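PDB 4D7K: 8-amino-8-demethylriboflavin N,N-dimethyltransferase from Streptomyces davawensis, which catalyses two successive S-adenosyl-L-methionine-dependent N-methylations that turn 8-amino-8-demethyl-D-riboflavin into the antibiotic roseoflavin. Local coordinates for residues 173-176 with 177-180; 190-193 with 194-198. All coordinates share one frame; numbering follows the deposited sequence.

Contact 1: 173-176 with 177-180; sequences SFDF and GRFT
R178 leans across D175 and lays its guanidinium beside the CZ end of the F179 ring, in a loop whose inverse gamma turn is centred on D175. Traced outward, CB of R178 lies 3.6 Å from OD2 of D175. With chi1 at 66°, CG sits between the backbone N and the carbonyl carbon and comes to 3.2 Å from the carbonyl O of D175; it also lies over the rim of one face of the F179 ring. CD meets OD2 of D175 at 3.4 Å, but NE stays 4.4 Å from that OD2, too far for a salt bridge. The stretched-out chain from CG to NE carries the guanidinium out until one face lies against CZ of F179, centred on it; NH2 makes its salt bridge with E341. The F174 and F179 side chains cross at about a right angle, meeting at their ring edges, CE2 to CE2 3.7 Å. The backbone closes through F179 N to F176 O, 3.1 Å. The turn links helix 167-171 to strand 181-185. F174 and F176 pack on L282 of strand 280-285, while F174 also reaches V339 on strand 337-344 and meets H331 edge to face.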
loop_
_atom_site.group_PDB
_atom_site.type_symbol
_atom_site.label_atom_id
_atom_site.label_comp_id
_atom_site.label_asym_id
_atom_site.label_seq_id
_atom_site.Cartn_x
_atom_site.Cartn_y
_atom_site.Cartn_z
ATOM N N SER A 173 -14.157 -23.068 -12.836
ATOM C CA SER A 173 -14.818 -23.424 -11.585
ATOM C C SER A 173 -16.276 -23.825 -11.792
ATOM O O SER A 173 -16.905 -24.386 -10.893
ATOM C CB SER A 173 -14.735 -22.263 -10.594
ATOM O OG SER A 173 -13.387 -21.885 -10.371
ATOM N N PHE A 174 -16.810 -23.529 -12.973
ATOM C CA PHE A 174 -18.184 -23.891 -13.299
ATOM C C PHE A 174 -18.259 -24.463 -14.710
ATOM O O PHE A 174 -17.458 -24.110 -15.573
ATOM C CB PHE A 174 -19.113 -22.679 -13.165
ATOM C CG PHE A 174 -20.571 -23.014 -13.324
ATOM C CD1 PHE A 174 -21.274 -23.621 -12.293
ATOM C CD2 PHE A 174 -21.239 -22.723 -14.506
ATOM C CE1 PHE A 174 -22.613 -23.933 -12.435
ATOM C CE2 PHE A 174 -22.579 -23.032 -14.657
ATOM C CZ PHE A 174 -23.268 -23.636 -13.620
ATOM N N ASP A 175 -19.224 -25.349 -14.938
ATOM C CA ASP A 175 -19.359 -26.008 -16.233
ATOM C C ASP A 175 -20.294 -25.242 -17.168
ATOM O O ASP A 175 -21.454 -25.611 -17.347
ATOM C CB ASP A 175 -19.861 -27.444 -16.045
ATOM C CG ASP A 175 -19.914 -28.219 -17.349
ATOM O OD1 ASP A 175 -19.142 -27.883 -18.271
ATOM O OD2 ASP A 175 -20.729 -29.161 -17.449
ATOM N N PHE A 176 -19.781 -24.178 -17.772
ATOM C CA PHE A 176 -20.558 -23.415 -18.741
ATOM C C PHE A 176 -20.832 -24.228 -20.003
ATOM O O PHE A 176 -21.771 -23.940 -20.741
ATOM C CB PHE A 176 -19.840 -22.119 -19.102
ATOM C CG PHE A 176 -19.760 -21.138 -17.973
ATOM C CD1 PHE A 176 -20.844 -20.336 -17.658
ATOM C CD2 PHE A 176 -18.600 -21.013 -17.228
ATOM C CE1 PHE A 176 -20.773 -19.430 -16.622
ATOM C CE2 PHE A 176 -18.522 -20.109 -16.189
ATOM C CZ PHE A 176 -19.610 -19.315 -15.885
ATOM N N GLY A 177 -20.016 -25.252 -20.233
ATOM C CA GLY A 177 -20.121 -26.072 -21.426
ATOM C C GLY A 177 -21.389 -26.900 -21.553
ATOM O O GLY A 177 -21.609 -27.542 -22.581
ATOM N N ARG A 178 -22.226 -26.894 -20.521
ATOM C CA ARG A 178 -23.470 -27.655 -20.577
ATOM C C ARG A 178 -24.656 -26.757 -20.926
ATOM O O ARG A 178 -25.810 -27.164 -20.800
ATOM C CB ARG A 178 -23.721 -28.391 -19.253
ATOM C CG ARG A 178 -23.973 -27.513 -18.031
ATOM C CD ARG A 178 -24.012 -28.376 -16.770
ATOM N NE ARG A 178 -24.468 -27.656 -15.582
ATOM C CZ ARG A 178 -25.727 -27.644 -15.155
ATOM N NH1 ARG A 178 -26.659 -28.307 -15.822
ATOM N NH2 ARG A 178 -26.057 -26.968 -14.061
ATOM N N PHE A 179 -24.364 -25.538 -21.371
ATOM C CA PHE A 179 -25.398 -24.632 -21.862
ATOM C C PHE A 179 -25.087 -24.228 -23.298
ATOM O O PHE A 179 -23.926 -24.214 -23.707
ATOM C CB PHE A 179 -25.516 -23.397 -20.966
ATOM C CG PHE A 179 -25.820 -23.721 -19.533
ATOM C CD1 PHE A 179 -27.095 -24.102 -19.149
ATOM C CD2 PHE A 179 -24.827 -23.650 -18.568
ATOM C CE1 PHE A 179 -27.376 -24.406 -17.832
ATOM C CE2 PHE A 179 -25.100 -23.950 -17.251
ATOM C CZ PHE A 179 -26.377 -24.331 -16.881
ATOM N N THR A 180 -26.123 -23.903 -24.063
ATOM C CA THR A 180 -25.950 -23.625 -25.485
ATOM C C THR A 180 -26.387 -22.223 -25.889
ATOM O O THR A 180 -26.134 -21.789 -27.014
ATOM C CB THR A 180 -26.723 -24.634 -26.348
ATOM O OG1 THR A 180 -26.692 -24.206 -27.713
ATOM C CG2 THR A 180 -28.170 -24.732 -25.888
#

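Contact 2: 190-193 with 194-198; sequences GQFL and AGVLT
Four successive i to i+4 hydrogen bonds, from G190 O to A194 N through L193 O to L197 N, start helix 191-199, with G190 at the N-cap; its positive phi of 109° suits a residue without a side chain. The first of these, A194 N to G190 O, measures 2.8 Å, and the third, V196 N to F192 O, 3.1 Å. On the side chains the same four-residue spacing makes two pairs. F192 and V196 form a CH-pi contact: CG2 of V196 stands over one face of the ring, 3.8 Å from its centroid and displaced toward the rim beside CZ. With CG of F192 trans to its backbone N (chi1 175°), the end of the side chain swings back toward V196 and meets this methyl, which also lies 3.4 Å from F192 O. L193 and L197 meet through their CD1 methyls, 3.6 Å apart, and CD1 of L197 also packs against L193 O at 3.2 Å. At the far end T198 OG1 donates to A194 O at 2.7 Å, while T198 N reaches that oxygen from the opposite face of its plane; two donors therefore grip one carbonyl. F192, L193 and V196 face strand 181-185, and L193 and L197 also touch V230 of strand 230-234. Helix 191-199 connects the parallel neighbours 181-185 and 204-209, forming a beta-alpha-beta unit, as in the Rossmann-like fold of class I methyltransferases. In such folds the glycine-rich loop after the first strand borders the cofactor, consistent with G190 lying near D209, which is predicted to bind S-adenosyl-L-methionine.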
loop_
_atom_site.group_PDB
_atom_site.type_symbol
_atom_site.label_atom_id
_atom_site.label_comp_id
_atom_site.label_asym_id
_atom_site.label_seq_id
_atom_site.Cartn_x
_atom_site.Cartn_y
_atom_site.Cartn_z
ATOM N N GLY A 190 -19.193 -6.927 -23.622
ATOM C CA GLY A 190 -19.276 -8.333 -23.981
ATOM C C GLY A 190 -18.071 -9.164 -23.583
ATOM O O GLY A 190 -17.887 -10.272 -24.086
ATOM N N GLN A 191 -17.264 -8.634 -22.669
ATOM C CA GLN A 191 -16.018 -9.271 -22.248
ATOM C C GLN A 191 -16.235 -10.676 -21.691
ATOM O O GLN A 191 -15.635 -11.641 -22.166
ATOM C CB GLN A 191 -15.317 -8.396 -21.204
ATOM C CG GLN A 191 -13.910 -8.836 -20.828
ATOM C CD GLN A 191 -13.277 -7.919 -19.792
ATOM O OE1 GLN A 191 -13.971 -7.315 -18.977
ATOM N NE2 GLN A 191 -11.957 -7.806 -19.828
ATOM N N PHE A 192 -17.095 -10.786 -20.684
ATOM C CA PHE A 192 -17.395 -12.081 -20.080
ATOM C C PHE A 192 -18.019 -13.043 -21.085
ATOM O O PHE A 192 -17.585 -14.187 -21.218
ATOM C CB PHE A 192 -18.330 -11.916 -18.881
ATOM C CG PHE A 192 -18.784 -13.219 -18.289
ATOM C CD1 PHE A 192 -17.919 -13.981 -17.522
ATOM C CD2 PHE A 192 -20.069 -13.684 -18.502
ATOM C CE1 PHE A 192 -18.330 -15.182 -16.976
ATOM C CE2 PHE A 192 -20.485 -14.886 -17.958
ATOM C CZ PHE A 192 -19.615 -15.635 -17.195
ATOM N N LEU A 193 -19.047 -12.566 -21.782
ATOM C CA LEU A 193 -19.739 -13.355 -22.795
ATOM C C LEU A 193 -18.775 -13.897 -23.846
ATOM O O LEU A 193 -18.908 -15.041 -24.287
ATOM C CB LEU A 193 -20.824 -12.511 -23.466
ATOM C CG LEU A 193 -21.754 -13.211 -24.453
ATOM C CD1 LEU A 193 -22.500 -14.331 -23.756
ATOM C CD2 LEU A 193 -22.725 -12.210 -25.062
ATOM N N ALA A 194 -17.802 -13.074 -24.234
ATOM C CA ALA A 194 -16.784 -13.480 -25.204
ATOM C C ALA A 194 -15.921 -14.620 -24.671
ATOM O O ALA A 194 -15.596 -15.557 -25.402
ATOM C CB ALA A 194 -15.910 -12.298 -25.585
ATOM N N GLY A 195 -15.554 -14.535 -23.394
ATOM C CA GLY A 195 -14.761 -15.575 -22.757
ATOM C C GLY A 195 -15.473 -16.918 -22.731
ATOM O O GLY A 195 -14.877 -17.959 -23.011
ATOM N N VAL A 196 -16.760 -16.888 -22.394
ATOM C CA VAL A 196 -17.569 -18.097 -22.305
ATOM C C VAL A 196 -17.789 -18.731 -23.673
ATOM O O VAL A 196 -17.712 -19.949 -23.818
ATOM C CB VAL A 196 -18.935 -17.803 -21.654
ATOM C CG1 VAL A 196 -19.761 -19.062 -21.565
ATOM C CG2 VAL A 196 -18.745 -17.200 -20.272
ATOM N N LEU A 197 -18.054 -17.903 -24.680
ATOM C CA LEU A 197 -18.274 -18.404 -26.036
ATOM C C LEU A 197 -17.011 -19.014 -26.648
ATOM O O LEU A 197 -17.089 -19.837 -27.562
ATOM C CB LEU A 197 -18.800 -17.289 -26.942
ATOM C CG LEU A 197 -20.318 -17.236 -27.151
ATOM C CD1 LEU A 197 -21.040 -16.889 -25.864
ATOM C CD2 LEU A 197 -20.678 -16.248 -28.246
ATOM N N THR A 198 -15.850 -18.606 -26.148
ATOM C CA THR A 198 -14.588 -19.167 -26.614
ATOM C C THR A 198 -14.334 -20.507 -25.931
ATOM O O THR A 198 -13.672 -21.381 -26.487
ATOM C CB THR A 198 -13.405 -18.214 -26.346
ATOM O OG1 THR A 198 -13.733 -16.901 -26.814
ATOM C CG2 THR A 198 -12.144 -18.702 -27.054
#

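Following the chain from the N terminus, contact 1 comes first, turning the backbone between helix 167-171 and strand 181-185 within residues 173-180. The chain then runs through that strand and, after a loop, enters contact 2 at the start of helix 191-199. The two are in series: contact 1 closes a short turn, contact 2 lies along the first turns of a helix, and neither nests within nor crosses the other. In space they meet, their centres about 12 Å apart. F176 joins them, its CZ lying 3.9 Å from CZ of F192 and its CB packing on V196. The turn leading into strand 181-185 is thereby tied to the helix that follows it, within the methyltransferase domain.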